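Local coordinates for outer membrane protein assembly factor BamA (Haemophilus ducreyi, PDB 4K3C) that probably serves as the central barrel subunit of the Bam complex, which folds and inserts beta-barrel proteins into the outer membrane, at residues 240-246 and 270-276; 304-308 and 341-346; 390-394 and 403-407; 459-463 and 487-491. All blocks are in the same frame, centred on the assembly; numbering follows the deposited sequence.

Interaction 1. Residues 240-246 and 270-276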
loop_
_atom_site.group_PDB
_atom_site.type_symbol
_atom_site.label_atom_id
_atom_site.label_comp_id
_atom_site.label_asym_id
_atom_site.label_seq_id
_atom_site.Cartn_x
_atom_site.Cartn_y
_atom_site.Cartn_z
ATOM N N ALA A 240 2.291 23.269 21.621
ATOM C CA ALA A 240 1.173 23.293 20.729
ATOM C C ALA A 240 1.446 24.382 19.730
ATOM O O ALA A 240 2.249 25.284 19.990
ATOM C CB ALA A 240 -0.081 23.583 21.490
ATOM N N TYR A 241 0.800 24.269 18.576
ATOM C CA TYR A 241 0.836 25.315 17.572
ATOM C C TYR A 241 -0.399 25.106 16.718
ATOM O O TYR A 241 -1.049 24.067 16.826
ATOM C CB TYR A 241 2.124 25.241 16.737
ATOM C CG TYR A 241 2.317 23.933 15.994
ATOM C CD1 TYR A 241 1.773 23.746 14.726
ATOM C CD2 TYR A 241 3.052 22.888 16.550
ATOM C CE1 TYR A 241 1.947 22.561 14.042
ATOM C CE2 TYR A 241 3.227 21.705 15.874
ATOM C CZ TYR A 241 2.677 21.545 14.620
ATOM O OH TYR A 241 2.849 20.364 13.932
ATOM N N LYS A 242 -0.747 26.090 15.896
ATOM C CA LYS A 242 -1.801 25.892 14.908
ATOM C C LYS A 242 -1.247 26.067 13.504
ATOM O O LYS A 242 -0.550 27.041 13.226
ATOM C CB LYS A 242 -2.977 26.824 15.164
ATOM C CG LYS A 242 -3.806 26.407 16.377
ATOM C CD LYS A 242 -4.501 27.604 17.031
ATOM C CE LYS A 242 -4.888 27.314 18.464
ATOM N NZ LYS A 242 -5.650 28.449 19.046
ATOM N N ARG A 243 -1.539 25.100 12.635
ATOM C CA ARG A 243 -1.057 25.138 11.260
ATOM C C ARG A 243 -2.193 24.959 10.280
ATOM O O ARG A 243 -3.016 24.061 10.416
ATOM C CB ARG A 243 -0.011 24.056 11.010
ATOM C CG ARG A 243 0.771 24.255 9.722
ATOM C CD ARG A 243 1.520 23.003 9.332
ATOM N NE ARG A 243 0.602 21.899 9.064
ATOM C CZ ARG A 243 0.559 20.759 9.751
ATOM N NH1 ARG A 243 -0.321 19.824 9.412
ATOM N NH2 ARG A 243 1.392 20.548 10.772
ATOM N N LYS A 244 -2.237 25.823 9.285
ATOM C CA LYS A 244 -3.263 25.737 8.269
ATOM C C LYS A 244 -2.478 25.561 6.999
ATOM O O LYS A 244 -1.580 26.354 6.701
ATOM C CB LYS A 244 -4.066 27.038 8.224
ATOM C CG LYS A 244 -5.440 26.949 7.598
ATOM C CD LYS A 244 -6.185 28.278 7.813
ATOM C CE LYS A 244 -7.653 28.227 7.378
ATOM N NZ LYS A 244 -8.359 29.517 7.638
ATOM N N THR A 245 -2.741 24.501 6.257
ATOM C CA THR A 245 -2.001 24.403 5.028
ATOM C C THR A 245 -2.819 23.985 3.833
ATOM O O THR A 245 -3.752 23.193 3.946
ATOM C CB THR A 245 -0.738 23.542 5.144
ATOM O OG1 THR A 245 -0.723 22.607 4.059
ATOM C CG2 THR A 245 -0.693 22.820 6.454
ATOM N N TYR A 246 -2.461 24.565 2.690
ATOM C CA TYR A 246 -3.017 24.166 1.421
ATOM C C TYR A 246 -1.853 23.798 0.523
ATOM O O TYR A 246 -0.746 24.307 0.691
ATOM C CB TYR A 246 -3.771 25.312 0.765
ATOM C CG TYR A 246 -4.481 26.277 1.677
ATOM C CD1 TYR A 246 -3.802 27.344 2.269
ATOM C CD2 TYR A 246 -5.849 26.182 1.880
ATOM C CE1 TYR A 246 -4.467 28.272 3.072
ATOM C CE2 TYR A 246 -6.527 27.102 2.682
ATOM C CZ TYR A 246 -5.836 28.145 3.278
ATOM O OH TYR A 246 -6.525 29.053 4.075
ATOM N N HIS A 270 1.577 25.505 0.776
ATOM C CA HIS A 270 1.621 26.760 1.482
ATOM C C HIS A 270 1.135 26.518 2.905
ATOM O O HIS A 270 0.038 26.024 3.100
ATOM C CB HIS A 270 0.726 27.730 0.736
ATOM C CG HIS A 270 0.496 29.020 1.441
ATOM N ND1 HIS A 270 -0.711 29.683 1.392
ATOM C CD2 HIS A 270 1.326 29.795 2.180
ATOM C CE1 HIS A 270 -0.622 30.806 2.084
ATOM N NE2 HIS A 270 0.605 30.896 2.570
ATOM N N ASP A 271 1.982 26.835 3.888
ATOM C CA ASP A 271 1.718 26.607 5.313
ATOM C C ASP A 271 1.579 27.944 6.013
ATOM O O ASP A 271 2.374 28.854 5.773
ATOM C CB ASP A 271 2.895 25.892 5.992
ATOM C CG ASP A 271 3.199 24.536 5.401
ATOM O OD1 ASP A 271 2.514 23.541 5.755
ATOM O OD2 ASP A 271 4.160 24.473 4.604
ATOM N N LYS A 272 0.601 28.053 6.906
ATOM C CA LYS A 272 0.384 29.285 7.642
ATOM C C LYS A 272 0.257 28.907 9.108
ATOM O O LYS A 272 -0.551 28.042 9.455
ATOM C CB LYS A 272 -0.877 29.993 7.137
ATOM C CG LYS A 272 -1.094 31.394 7.695
ATOM C CD LYS A 272 -2.430 32.017 7.248
ATOM C CE LYS A 272 -2.552 32.135 5.722
ATOM N NZ LYS A 272 -3.052 30.881 5.073
ATOM N N LEU A 273 1.065 29.529 9.967
ATOM C CA LEU A 273 1.049 29.190 11.389
ATOM C C LEU A 273 0.663 30.365 12.281
ATOM O O LEU A 273 1.147 31.481 12.106
ATOM C CB LEU A 273 2.384 28.573 11.823
ATOM C CG LEU A 273 2.610 27.125 11.351
ATOM C CD1 LEU A 273 3.088 27.045 9.904
ATOM C CD2 LEU A 273 3.551 26.355 12.286
ATOM N N ARG A 274 -0.235 30.094 13.227
ATOM C CA ARG A 274 -0.713 31.074 14.202
ATOM C C ARG A 274 -0.551 30.447 15.595
ATOM O O ARG A 274 -0.274 29.239 15.701
ATOM C CB ARG A 274 -2.179 31.429 13.923
ATOM C CG ARG A 274 -3.198 30.354 14.339
ATOM C CD ARG A 274 -4.458 30.353 13.464
ATOM N NE ARG A 274 -5.124 31.654 13.443
ATOM C CZ ARG A 274 -5.940 32.069 12.473
ATOM N NH1 ARG A 274 -6.195 31.286 11.427
ATOM N NH2 ARG A 274 -6.499 33.276 12.549
ATOM N N ASN A 275 -0.740 31.248 16.648
ATOM C CA ASN A 275 -0.414 30.822 18.005
ATOM C C ASN A 275 1.108 30.725 17.988
ATOM O O ASN A 275 1.779 31.719 17.693
ATOM C CB ASN A 275 -1.129 29.493 18.361
ATOM C CG ASN A 275 -0.840 28.990 19.776
ATOM O OD1 ASN A 275 0.248 29.179 20.315
ATOM N ND2 ASN A 275 -1.819 28.305 20.365
ATOM N N VAL A 276 1.641 29.526 18.228
ATOM C CA VAL A 276 3.085 29.298 18.367
ATOM C C VAL A 276 3.636 30.133 19.508
ATOM O O VAL A 276 4.040 31.281 19.298
ATOM C CB VAL A 276 3.872 29.633 17.097
ATOM C CG1 VAL A 276 5.230 28.977 17.169
ATOM C CG2 VAL A 276 3.131 29.155 15.863
#
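Tyr241 starts the contact by setting its ring beside Leu273, CD1 lying 4.0 Å from CD2 of the leucine, while its CB rests near CG2 of Val276. The ring owes this place to a chi1 of 60°, which turns CG between the backbone N and the carbonyl carbon. Lys242 then exchanges two backbone hydrogen bonds with Arg274. On the same face of the sheet, CB of Lys242 touches CG of Arg274 at 3.6 Å.

Arg243 faces the other way, together with Leu273, Thr245 and Asp271. Its CG packs on CD1 of Leu273 (3.6 Å), and the chain, bent at chi3, carries the guanidinium past Asp271. Arg243 NE and Asp271 OD1 are 4.2 Å apart, but the oxygen lies well out of the guanidinium plane and no N-H points at it, so only opposite charge relates them; the salt bridge of Arg243 is made with Glu228. Lys244 pairs with Lys272, its N donating to Lys272 O at 2.8 Å. Thr245 lies alongside Asp271, its CB 3.3 Å from OD1. At Tyr246 the last hydrogen-bonded pair joins His270, and NZ of Lys272, brought round by bends in its chain, reaches the ring edge 3.6 Å from CE1. His270 NE2 bonds onward to Gln304.

The alternation is that of an antiparallel ladder, and since strands 242-254 and 260-274 follow each other in the chain, they form a beta hairpin in the wall of the transmembrane Omp85 barrel, here near its extracellular end.

Interaction 2. Residues 304-308 and 341-346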
loop_
_atom_site.group_PDB
_atom_site.type_symbol
_atom_site.label_atom_id
_atom_site.label_comp_id
_atom_site.label_asym_id
_atom_site.label_seq_id
_atom_site.Cartn_x
_atom_site.Cartn_y
_atom_site.Cartn_z
ATOM N N GLN A 304 4.601 32.152 7.469
ATOM C CA GLN A 304 4.035 31.620 6.214
ATOM C C GLN A 304 5.167 31.143 5.314
ATOM O O GLN A 304 6.294 31.594 5.469
ATOM C CB GLN A 304 3.252 32.694 5.433
ATOM C CG GLN A 304 2.042 33.308 6.118
ATOM C CD GLN A 304 1.080 33.952 5.112
ATOM O OE1 GLN A 304 1.017 33.525 3.964
ATOM N NE2 GLN A 304 0.333 34.979 5.542
ATOM N N SER A 305 4.862 30.272 4.355
ATOM C CA SER A 305 5.848 29.868 3.363
ATOM C C SER A 305 5.287 29.000 2.236
ATOM O O SER A 305 4.199 28.455 2.350
ATOM C CB SER A 305 7.006 29.117 4.048
ATOM O OG SER A 305 6.541 28.114 4.943
ATOM N N ALA A 306 6.051 28.895 1.146
ATOM C CA ALA A 306 6.020 27.731 0.234
ATOM C C ALA A 306 7.345 27.768 -0.490
ATOM O O ALA A 306 7.876 28.871 -0.610
ATOM C CB ALA A 306 4.947 27.872 -0.734
ATOM N N ASP A 307 7.958 26.676 -0.971
ATOM C CA ASP A 307 7.756 25.218 -0.803
ATOM C C ASP A 307 7.285 24.407 -2.012
ATOM O O ASP A 307 6.232 23.778 -2.005
ATOM C CB ASP A 307 7.206 24.745 0.539
ATOM C CG ASP A 307 8.271 24.728 1.614
ATOM O OD1 ASP A 307 9.056 25.689 1.648
ATOM O OD2 ASP A 307 8.334 23.756 2.406
ATOM N N PHE A 308 8.118 24.446 -3.046
ATOM C CA PHE A 308 8.128 23.463 -4.111
ATOM C C PHE A 308 8.985 22.299 -3.636
ATOM O O PHE A 308 10.167 22.472 -3.370
ATOM C CB PHE A 308 8.804 24.044 -5.340
ATOM C CG PHE A 308 7.872 24.654 -6.317
ATOM C CD1 PHE A 308 7.446 25.967 -6.167
ATOM C CD2 PHE A 308 7.435 23.927 -7.410
ATOM C CE1 PHE A 308 6.586 26.542 -7.093
ATOM C CE2 PHE A 308 6.569 24.493 -8.338
ATOM C CZ PHE A 308 6.145 25.804 -8.177
ATOM N N GLY A 341 12.969 27.286 -5.848
ATOM C CA GLY A 341 11.990 28.321 -5.579
ATOM C C GLY A 341 11.333 28.274 -4.204
ATOM O O GLY A 341 10.444 29.068 -3.924
ATOM N N SER A 342 11.739 27.355 -3.332
ATOM C CA SER A 342 11.065 27.241 -2.039
ATOM C C SER A 342 11.644 28.242 -1.055
ATOM O O SER A 342 12.740 28.772 -1.269
ATOM C CB SER A 342 11.175 25.833 -1.459
ATOM O OG SER A 342 10.978 24.851 -2.451
ATOM N N ASP A 343 10.899 28.505 0.014
ATOM C CA ASP A 343 11.460 29.096 1.225
ATOM C C ASP A 343 12.121 27.930 2.004
ATOM O O ASP A 343 12.540 26.921 1.411
ATOM C CB ASP A 343 10.328 29.765 2.023
ATOM C CG ASP A 343 9.633 30.915 1.236
ATOM O OD1 ASP A 343 10.344 31.652 0.524
ATOM O OD2 ASP A 343 8.389 31.095 1.323
ATOM N N ASN A 344 12.226 28.025 3.315
ATOM C CA ASN A 344 12.439 26.783 4.099
ATOM C C ASN A 344 13.695 25.867 3.921
ATOM O O ASN A 344 14.327 25.522 4.936
ATOM C CB ASN A 344 11.166 25.943 4.084
ATOM C CG ASN A 344 10.170 26.430 5.090
ATOM O OD1 ASN A 344 10.539 27.097 6.067
ATOM N ND2 ASN A 344 8.899 26.110 4.872
ATOM N N LYS A 345 14.015 25.438 2.690
ATOM C CA LYS A 345 15.325 24.797 2.383
ATOM C C LYS A 345 15.781 23.609 3.259
ATOM O O LYS A 345 16.751 23.727 4.030
ATOM C CB LYS A 345 16.455 25.842 2.379
ATOM C CG LYS A 345 16.885 26.306 1.004
ATOM C CD LYS A 345 17.856 27.472 1.102
ATOM C CE LYS A 345 18.151 28.070 -0.261
ATOM N NZ LYS A 345 19.477 27.650 -0.780
ATOM N N TYR A 346 15.124 22.463 3.117
ATOM C CA TYR A 346 15.449 21.309 3.956
ATOM C C TYR A 346 15.226 19.996 3.196
ATOM O O TYR A 346 14.757 19.998 2.049
ATOM C CB TYR A 346 14.597 21.333 5.222
ATOM C CG TYR A 346 13.107 21.129 4.957
ATOM C CD1 TYR A 346 12.298 22.189 4.529
ATOM C CD2 TYR A 346 12.513 19.879 5.118
ATOM C CE1 TYR A 346 10.939 22.011 4.274
ATOM C CE2 TYR A 346 11.151 19.696 4.866
ATOM C CZ TYR A 346 10.369 20.767 4.444
ATOM O OH TYR A 346 9.022 20.586 4.204
#
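The amide of Asn344 meets the carboxylate of Asp307 almost squarely, the two planes being 82° apart. ND2 donates to OD1 of Asp307 at 3.3 Å, approaching from above the carboxylate plane, and makes a weaker bond to OD2. The same ND2 also has a weak bond to OG of Ser305 (3.1 Å), where a chi1 of 48° turns the hydroxyl back over its own backbone. One amide nitrogen thus touches two side chains of 304-308, while OD1 of Asn344 is bonded to Tyr285 OH on helix 280-288, which limits rotation of the group.

Residues 341-346 form the extracellular turn between barrel strands 328-338 and 346-358, folded over the start of the adjoining strand 303-317. Here a side chain stands in for part of a backbone ladder: Asp343 N donates to Ala306 O at 3.1 Å, and Ala306 N returns a bond to Asp343 OD2 at 3.2 Å, reaching that oxygen on its anti side.

The other oxygen of Asp307, OD2, comes up to the ring edge of Tyr346, 3.6 Å from CE1, with the side chains roughly perpendicular. Ser342 closes the other end, its OG bonded to Leu339 O.

Interaction 3. Residues 390-394 and 403-407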
loop_
_atom_site.group_PDB
_atom_site.type_symbol
_atom_site.label_atom_id
_atom_site.label_comp_id
_atom_site.label_asym_id
_atom_site.label_seq_id
_atom_site.Cartn_x
_atom_site.Cartn_y
_atom_site.Cartn_z
ATOM N N TYR A 390 10.213 15.310 14.354
ATOM C CA TYR A 390 9.742 13.988 14.753
ATOM C C TYR A 390 9.550 13.825 16.254
ATOM O O TYR A 390 10.164 14.502 17.070
ATOM C CB TYR A 390 10.705 12.909 14.291
ATOM C CG TYR A 390 11.068 12.964 12.830
ATOM C CD1 TYR A 390 10.105 12.802 11.848
ATOM C CD2 TYR A 390 12.386 13.140 12.430
ATOM C CE1 TYR A 390 10.433 12.826 10.525
ATOM C CE2 TYR A 390 12.724 13.170 11.086
ATOM C CZ TYR A 390 11.734 13.010 10.140
ATOM O OH TYR A 390 12.056 13.035 8.801
ATOM N N SER A 391 8.683 12.896 16.604
ATOM C CA SER A 391 8.466 12.526 17.977
ATOM C C SER A 391 8.042 11.059 17.938
ATOM O O SER A 391 7.593 10.565 16.898
ATOM C CB SER A 391 7.395 13.405 18.619
ATOM O OG SER A 391 6.097 13.094 18.131
ATOM N N ALA A 392 8.213 10.355 19.054
ATOM C CA ALA A 392 7.860 8.947 19.120
ATOM C C ALA A 392 6.988 8.715 20.333
ATOM O O ALA A 392 6.811 9.613 21.149
ATOM C CB ALA A 392 9.113 8.083 19.178
ATOM N N GLY A 393 6.454 7.505 20.449
ATOM C CA GLY A 393 5.494 7.171 21.482
ATOM C C GLY A 393 4.228 6.637 20.838
ATOM O O GLY A 393 3.982 6.876 19.651
ATOM N N GLY A 394 3.431 5.905 21.608
ATOM C CA GLY A 394 2.165 5.393 21.125
ATOM C C GLY A 394 2.287 4.200 20.201
ATOM O O GLY A 394 3.382 3.902 19.729
ATOM N N GLY A 403 1.346 9.023 22.757
ATOM C CA GLY A 403 1.740 9.528 21.458
ATOM C C GLY A 403 2.493 10.846 21.567
ATOM O O GLY A 403 2.089 11.755 22.300
ATOM N N GLY A 404 3.617 10.928 20.858
ATOM C CA GLY A 404 4.408 12.144 20.780
ATOM C C GLY A 404 5.049 12.581 22.077
ATOM O O GLY A 404 5.417 13.746 22.222
ATOM N N SER A 405 5.197 11.643 23.008
ATOM C CA SER A 405 5.783 11.931 24.311
ATOM C C SER A 405 7.299 11.796 24.317
ATOM O O SER A 405 7.953 12.224 25.261
ATOM C CB SER A 405 5.174 11.031 25.388
ATOM O OG SER A 405 5.366 9.669 25.072
ATOM N N ILE A 406 7.858 11.217 23.262
ATOM C CA ILE A 406 9.301 10.986 23.184
ATOM C C ILE A 406 10.057 11.932 22.244
ATOM O O ILE A 406 10.001 11.779 21.033
ATOM C CB ILE A 406 9.606 9.556 22.701
ATOM C CG1 ILE A 406 8.761 8.542 23.464
ATOM C CG2 ILE A 406 11.078 9.250 22.847
ATOM C CD1 ILE A 406 9.076 8.495 24.917
ATOM N N GLY A 407 10.797 12.880 22.805
ATOM C CA GLY A 407 11.693 13.701 22.009
ATOM C C GLY A 407 12.175 14.899 22.801
ATOM O O GLY A 407 11.872 15.005 23.988
#
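A classic beta bulge, in which Ser405 and Ile406 both face Ala392, ties together two arms of a long loop. Ala392 and Ile406 form a single antiparallel hydrogen-bonded bridge: Ala392 N donates to Ile406 O at 3.0 Å, in the carbonyl plane and on a lone pair, and Ile406 N answers to Ala392 O at 2.9 Å, tilted 30° from that plane. The CB of Ile406 is directed at the opposing segment, and CB and CG1 both lie 3.2 Å from Ala392 O. With chi1 at -47°, CG1 sits beside the backbone N, next to the accepting carbonyl. CB of Ala392 rests 3.9 Å from CB of Ile406, and beyond it the methyl packs on strand 453-465.

The arms belong to the loop between strands 366-378 and 430-440, the loop L6 of Omp85 proteins, and they flank its Arg-Gly-Phe motif at 399-401, a hallmark of the family. The bridge therefore closes the base of a short excursion that carries the motif.

Toward the motif the pairing gives way to glycines. Gly394 N and Gly403 N pass 3.9 Å apart, with backbone alone meeting backbone, and Gly394 is bonded to the backbone of Phe401. Ser391 lays its OG against Gly404 CA at 3.3 Å. CB of Ser405 points away from 390-394, and its hydroxyl bonds to Ala402 O; Gly403 O accepts from Lys236 NZ.

Interaction 4. Residues 459-463 and 487-491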
loop_
_atom_site.group_PDB
_atom_site.type_symbol
_atom_site.label_atom_id
_atom_site.label_comp_id
_atom_site.label_asym_id
_atom_site.label_seq_id
_atom_site.Cartn_x
_atom_site.Cartn_y
_atom_site.Cartn_z
ATOM N N VAL A 459 8.539 -6.197 22.501
ATOM C CA VAL A 459 9.408 -5.188 23.087
ATOM C C VAL A 459 9.548 -4.057 22.076
ATOM O O VAL A 459 10.039 -4.264 20.960
ATOM C CB VAL A 459 10.804 -5.754 23.470
ATOM C CG1 VAL A 459 11.804 -4.623 23.671
ATOM C CG2 VAL A 459 10.703 -6.610 24.721
ATOM N N ASP A 460 9.087 -2.868 22.439
ATOM C CA ASP A 460 9.266 -1.714 21.559
ATOM C C ASP A 460 10.402 -0.896 22.150
ATOM O O ASP A 460 10.691 -0.988 23.344
ATOM C CB ASP A 460 7.997 -0.845 21.459
ATOM C CG ASP A 460 6.835 -1.537 20.733
ATOM O OD1 ASP A 460 7.006 -2.650 20.208
ATOM O OD2 ASP A 460 5.735 -0.944 20.669
ATOM N N ALA A 461 11.045 -0.096 21.311
ATOM C CA ALA A 461 12.142 0.761 21.741
ATOM C C ALA A 461 12.348 1.849 20.697
ATOM O O ALA A 461 12.320 1.579 19.490
ATOM C CB ALA A 461 13.413 -0.044 21.942
ATOM N N ALA A 462 12.535 3.076 21.175
ATOM C CA ALA A 462 12.536 4.261 20.319
ATOM C C ALA A 462 13.433 5.356 20.896
ATOM O O ALA A 462 13.758 5.346 22.089
ATOM C CB ALA A 462 11.127 4.778 20.154
ATOM N N THR A 463 13.840 6.292 20.044
ATOM C CA THR A 463 14.746 7.355 20.454
ATOM C C THR A 463 14.613 8.551 19.511
ATOM O O THR A 463 14.789 8.420 18.308
ATOM C CB THR A 463 16.229 6.855 20.514
ATOM O OG1 THR A 463 17.128 7.969 20.588
ATOM C CG2 THR A 463 16.560 6.067 19.281
ATOM N N ARG A 487 19.517 8.222 24.556
ATOM C CA ARG A 487 18.471 8.327 25.571
ATOM C C ARG A 487 17.252 7.562 25.108
ATOM O O ARG A 487 16.129 8.061 25.037
ATOM C CB ARG A 487 18.193 9.779 25.939
ATOM C CG ARG A 487 19.393 10.399 26.626
ATOM C CD ARG A 487 19.238 11.877 26.906
ATOM N NE ARG A 487 18.101 12.154 27.767
ATOM C CZ ARG A 487 16.930 12.586 27.320
ATOM N NH1 ARG A 487 15.938 12.814 28.166
ATOM N NH2 ARG A 487 16.758 12.792 26.024
ATOM N N VAL A 488 17.528 6.309 24.796
ATOM C CA VAL A 488 16.560 5.380 24.267
ATOM C C VAL A 488 15.573 4.935 25.343
ATOM O O VAL A 488 15.942 4.708 26.511
ATOM C CB VAL A 488 17.291 4.147 23.721
ATOM C CG1 VAL A 488 16.352 3.276 22.951
ATOM C CG2 VAL A 488 18.426 4.594 22.839
ATOM N N ARG A 489 14.314 4.826 24.945
ATOM C CA ARG A 489 13.308 4.274 25.822
ATOM C C ARG A 489 12.802 2.996 25.227
ATOM O O ARG A 489 12.942 2.763 24.023
ATOM C CB ARG A 489 12.172 5.265 26.023
ATOM C CG ARG A 489 12.522 6.329 27.036
ATOM C CD ARG A 489 12.047 7.665 26.598
ATOM N NE ARG A 489 13.104 8.477 26.016
ATOM C CZ ARG A 489 13.176 9.796 26.177
ATOM N NH1 ARG A 489 12.269 10.401 26.928
ATOM N NH2 ARG A 489 14.138 10.509 25.596
ATOM N N ALA A 490 12.224 2.164 26.075
ATOM C CA ALA A 490 11.716 0.907 25.616
ATOM C C ALA A 490 10.654 0.365 26.557
ATOM O O ALA A 490 10.518 0.788 27.696
ATOM C CB ALA A 490 12.835 -0.049 25.479
ATOM N N SER A 491 9.895 -0.589 26.060
ATOM C CA SER A 491 8.799 -1.129 26.816
ATOM C C SER A 491 8.562 -2.558 26.405
ATOM O O SER A 491 9.040 -3.000 25.355
ATOM C CB SER A 491 7.535 -0.324 26.522
ATOM O OG SER A 491 7.078 -0.521 25.188
#
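Strands 459-463 and 489-491 run antiparallel, 166° between their directions and 4.5 Å apart at closest approach, with Asp460 facing Ser491 and Ala462 facing Arg489 as hydrogen-bonded pairs. Each pair exchanges two backbone bonds: Ser491 N reaches Asp460 O at 2.9 Å, and Arg489 N reaches Ala462 O at 3.0 Å, the latter nearly straight. Between them the non-hydrogen-bonded pair Ala461 and Ala490 brings its methyls together, CB of Ala461 to CB of Ala490 3.6 Å. A further contact runs from Ala461 CA to Arg489 O, a CA-H...O approach at 3.1 Å.

Asp460, Ala462, Arg489 and Ser491 share the opposite face, which belongs to the inner side of the Omp85 barrel wall and receives loop L6. Asp460 forms a salt bridge to NE of Arg399 in the Arg-Gly-Phe motif, and the hydroxyl of Ser491, 3.9 Å from Asp460 CB, bonds to Arg399 O. The two neighbours thus hold side chain and backbone of the same arginine, an arrangement consistent with the contact of the L6 arginine with the barrel wall seen in Omp85 proteins.

Arg489 bends back onto the loop just before its strand: NE and NH2 both grip Arg487 O, each at 3.2 Å, while NH1 forms a salt bridge with Asp519. Val488 splits its two methyls, CG1 of Val488 lying 3.4 Å from Ala462 O and CG2 against Thr463 CB. Thr463 sends its OG1, anti to the backbone N (chi1 166°), to Tyr485 O.

In the fold
All four contacts lie in the Omp85 barrel, toward its extracellular side. Interactions 1 and 2 are neighbours, their centres 14 Å apart: strands 260-274 and 303-317 pair, so Asp271 N meets Ser305 O at 3.1 Å, in a probable hydrogen bond. Interactions 3 and 4 form the second group, with centres 11 Å apart. There the L6 loop lies against the wall, Ile406 CD1 3.5 Å from Arg489 CD and Ala392 CB 4.0 Å from Ala462 CB. The groups do not touch: the nearest atoms of interactions 2 and 3 are about 8 Å apart. Tyr387, in the same loop, bridges part of this separation by touching Leu273 and Ser305.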